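Local atomic coordinates of uncharacterized protein (Slackia heliotrinireducens DSM 20476, PDB entry 4S1P), a protein that is probably an esterase or related hydrolase of the SGNH (GDSL-like lipase/acylhydrolase) family. Residues A[43-48]-A[87-92]. Residues are numbered along the deposited sequence; the frame is centred on the assembly and turned at random.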
ATOM      1  N   GLU A  43      -8.196  -5.829   8.382  1.00 14.71           N
ATOM      2  CA  GLU A  43      -9.297  -6.679   7.910  1.00 16.02           C
ATOM      3  C   GLU A  43      -8.779  -8.000   7.377  1.00 14.52           C
ATOM      4  O   GLU A  43      -9.406  -9.039   7.510  1.00 15.23           O
ATOM      5  CB  GLU A  43     -10.073  -6.005   6.768  1.00 17.23           C
ATOM      6  CG  GLU A  43     -10.783  -4.775   7.194  1.00 18.83           C
ATOM      7  CD  GLU A  43     -11.515  -4.132   6.038  1.00 22.97           C
ATOM      8  OE1 GLU A  43     -11.838  -4.830   5.015  1.00 20.65           O
ATOM      9  OE2 GLU A  43     -11.714  -2.908   6.192  1.00 26.64           O
ATOM     10  N   HIS A  44      -7.613  -7.959   6.747  1.00 13.27           N
ATOM     11  CA  HIS A  44      -7.067  -9.157   6.136  1.00 13.15           C
ATOM     12  C   HIS A  44      -6.612 -10.239   7.119  1.00 13.85           C
ATOM     13  O   HIS A  44      -6.368 -11.367   6.699  1.00 15.90           O
ATOM     14  CB  HIS A  44      -5.920  -8.779   5.185  1.00 12.89           C
ATOM     15  CG  HIS A  44      -6.359  -7.912   4.071  1.00 12.76           C
ATOM     16  ND1 HIS A  44      -6.774  -8.415   2.867  1.00 11.88           N
ATOM     17  CD2 HIS A  44      -6.497  -6.572   3.995  1.00 12.97           C
ATOM     18  CE1 HIS A  44      -7.146  -7.416   2.091  1.00 11.99           C
ATOM     19  NE2 HIS A  44      -7.021  -6.292   2.767  1.00 12.83           N
ATOM     20  N   LEU A  45      -6.498  -9.858   8.389  1.00 13.61           N
ATOM     21  CA  LEU A  45      -6.117 -10.768   9.448  1.00 16.20           C
ATOM     22  C   LEU A  45      -7.332 -11.377  10.129  1.00 16.53           C
ATOM     23  O   LEU A  45      -7.191 -12.214  11.014  1.00 19.16           O
ATOM     24  CB  LEU A  45      -5.240 -10.056  10.461  1.00 19.12           C
ATOM     25  CG  LEU A  45      -3.851  -9.718   9.898  1.00 20.15           C
ATOM     26  CD1 LEU A  45      -3.150  -8.821  10.884  1.00 26.45           C
ATOM     27  CD2 LEU A  45      -3.018 -10.967   9.601  1.00 22.92           C
ATOM     28  N   ASN A  46      -8.517 -10.957   9.700  1.00 15.55           N
ATOM     29  CA  ASN A  46      -9.759 -11.338  10.358  1.00 16.66           C
ATOM     30  C   ASN A  46     -10.655 -12.092   9.376  1.00 14.86           C
ATOM     31  O   ASN A  46     -11.280 -11.460   8.517  1.00 15.50           O
ATOM     32  CB  ASN A  46     -10.468 -10.102  10.891  1.00 18.30           C
ATOM     33  CG  ASN A  46     -11.791 -10.441  11.580  1.00 18.37           C
ATOM     34  OD1 ASN A  46     -12.184 -11.600  11.648  1.00 18.60           O
ATOM     35  ND2 ASN A  46     -12.489  -9.426  12.046  1.00 23.19           N
ATOM     36  N   PRO A  47     -10.653 -13.437   9.445  1.00 16.41           N
ATOM     37  CA  PRO A  47     -11.407 -14.212   8.447  1.00 16.61           C
ATOM     38  C   PRO A  47     -12.909 -14.021   8.470  1.00 16.71           C
ATOM     39  O   PRO A  47     -13.597 -14.579   7.614  1.00 17.33           O
ATOM     40  CB  PRO A  47     -11.014 -15.663   8.705  1.00 20.68           C
ATOM     41  CG  PRO A  47     -10.260 -15.676   9.960  1.00 26.50           C
ATOM     42  CD  PRO A  47      -9.902 -14.290  10.376  1.00 18.83           C
ATOM     43  N   LYS A  48     -13.407 -13.277   9.454  1.00 15.83           N
ATOM     44  CA  LYS A  48     -14.848 -12.913   9.492  1.00 17.45           C
ATOM     45  C   LYS A  48     -15.175 -11.821   8.462  1.00 15.12           C
ATOM     46  O   LYS A  48     -16.345 -11.594   8.130  1.00 16.78           O
ATOM     47  CB  LYS A  48     -15.278 -12.471  10.886  1.00 19.61           C
ATOM     48  CG  LYS A  48     -15.045 -13.547  11.923  1.00 22.08           C
ATOM     49  CD  LYS A  48     -15.542 -13.118  13.286  1.00 27.73           C
ATOM     50  CE  LYS A  48     -15.155 -14.160  14.316  1.00 37.12           C
ATOM     51  NZ  LYS A  48     -15.714 -13.804  15.644  1.00 46.62           N
ATOM     52  N   VAL A  87       1.059  -5.155   9.455  1.00 12.96           N
ATOM     53  CA  VAL A  87       2.149  -5.507   8.514  1.00 13.16           C
ATOM     54  C   VAL A  87       2.966  -6.668   9.022  1.00 14.08           C
ATOM     55  O   VAL A  87       3.345  -7.539   8.247  1.00 15.15           O
ATOM     56  CB  VAL A  87       3.071  -4.307   8.239  1.00 16.33           C
ATOM     57  CG1 VAL A  87       4.292  -4.730   7.422  1.00 18.14           C
ATOM     58  CG2 VAL A  87       2.284  -3.271   7.511  1.00 17.77           C
ATOM     59  N   ALA A  88       3.234  -6.689  10.334  1.00 13.68           N
ATOM     60  CA  ALA A  88       4.017  -7.777  10.873  1.00 15.94           C
ATOM     61  C   ALA A  88       3.334  -9.122  10.633  1.00 14.26           C
ATOM     62  O   ALA A  88       3.949 -10.095  10.181  1.00 16.26           O
ATOM     63  CB  ALA A  88       4.254  -7.574  12.356  1.00 18.43           C
ATOM     64  N   SER A  89       2.041  -9.184  10.922  1.00 13.68           N
ATOM     65  CA  SER A  89       1.350 -10.449  10.826  0.60 15.06           C
ATOM     66  C   SER A  89       1.116 -10.864   9.376  1.00 14.71           C
ATOM     67  O   SER A  89       1.264 -12.042   9.034  1.00 14.62           O
ATOM     68  CB  SER A  89       0.065 -10.391  11.640  0.60 17.47           C
ATOM     69  OG  SER A  89       0.386 -10.323  13.035  0.60 21.05           O
ATOM     70  N   LEU A  90       0.759  -9.896   8.524  1.00 13.25           N
ATOM     71  CA  LEU A  90       0.594 -10.221   7.114  1.00 14.08           C
ATOM     72  C   LEU A  90       1.901 -10.599   6.454  1.00 12.91           C
ATOM     73  O   LEU A  90       1.944 -11.501   5.624  1.00 14.03           O
ATOM     74  CB  LEU A  90      -0.010  -9.042   6.374  1.00 13.43           C
ATOM     75  CG  LEU A  90      -1.513  -8.841   6.670  1.00 13.75           C
ATOM     76  CD1 LEU A  90      -1.970  -7.488   6.174  1.00 14.65           C
ATOM     77  CD2 LEU A  90      -2.386  -9.965   6.080  1.00 15.02           C
ATOM     78  N   SER A  91       2.981  -9.946   6.871  1.00 13.08           N
ATOM     79  CA  SER A  91       4.300 -10.307   6.350  1.00 14.22           C
ATOM     80  C   SER A  91       4.684 -11.732   6.724  1.00 14.63           C
ATOM     81  O   SER A  91       5.225 -12.453   5.907  1.00 15.65           O
ATOM     82  CB  SER A  91       5.374  -9.306   6.795  1.00 14.32           C
ATOM     83  OG  SER A  91       5.150  -8.032   6.249  1.00 15.19           O
ATOM     84  N   GLU A  92       4.482 -12.100   7.987  1.00 15.37           N
ATOM     85  CA  GLU A  92       4.755 -13.469   8.427  0.60 17.42           C
ATOM     86  C   GLU A  92       3.901 -14.479   7.670  1.00 15.35           C
ATOM     87  O   GLU A  92       4.390 -15.547   7.257  1.00 17.80           O
ATOM     88  CB  GLU A  92       4.545 -13.630   9.946  0.60 19.99           C
ATOM     89  CG  GLU A  92       5.600 -12.920  10.789  0.60 25.19           C
ATOM     90  CD  GLU A  92       7.015 -13.286  10.369  0.60 28.75           C
ATOM     91  OE1 GLU A  92       7.820 -12.388  10.001  0.60 29.04           O
ATOM     92  OE2 GLU A  92       7.312 -14.490  10.372  0.60 28.33           O
TER
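L45 meets S89 and L90 through its two methyls, and the contact between the segments is apolar. L45 CD2 lies 3.7 Å from L90 CD2, and the two leucine side chains pass each other at a slant. The same L45 CD2 is also 3.7 Å from S89 CB. L45 CD1 reaches S89 CB as well, at 3.7 Å, so the fork of L45 sits over the serine methylene. H44 adds its CB, 3.8 Å from L90 CD2. That methyl is thus touched by both H44 and L45. In L90, CG stands anti to the carbonyl carbon (chi1 -74°), which brings the branched end closer to the 3-10 turn than its CB bond suggests.

The contact joins the connection between strand 29-35 and helix 50-61 to helix 80-96 of the parallel-sheet alpha/beta fold of SGNH hydrolases. L90 is buried and also touches M69 of strand 66-69, whereas L45 is exposed.

The H44 ring turns to helix 50-61, where ND1 is hydrogen-bonded to T55 OG1. N46 OD1 accepts a hydrogen bond from K48 N at 3.0 Å, which forms an Asx turn. On the helix, S91 OG donates a hydrogen bond to V87 O at 2.7 Å. S91 N donates to the same oxygen from the opposite face of its plane.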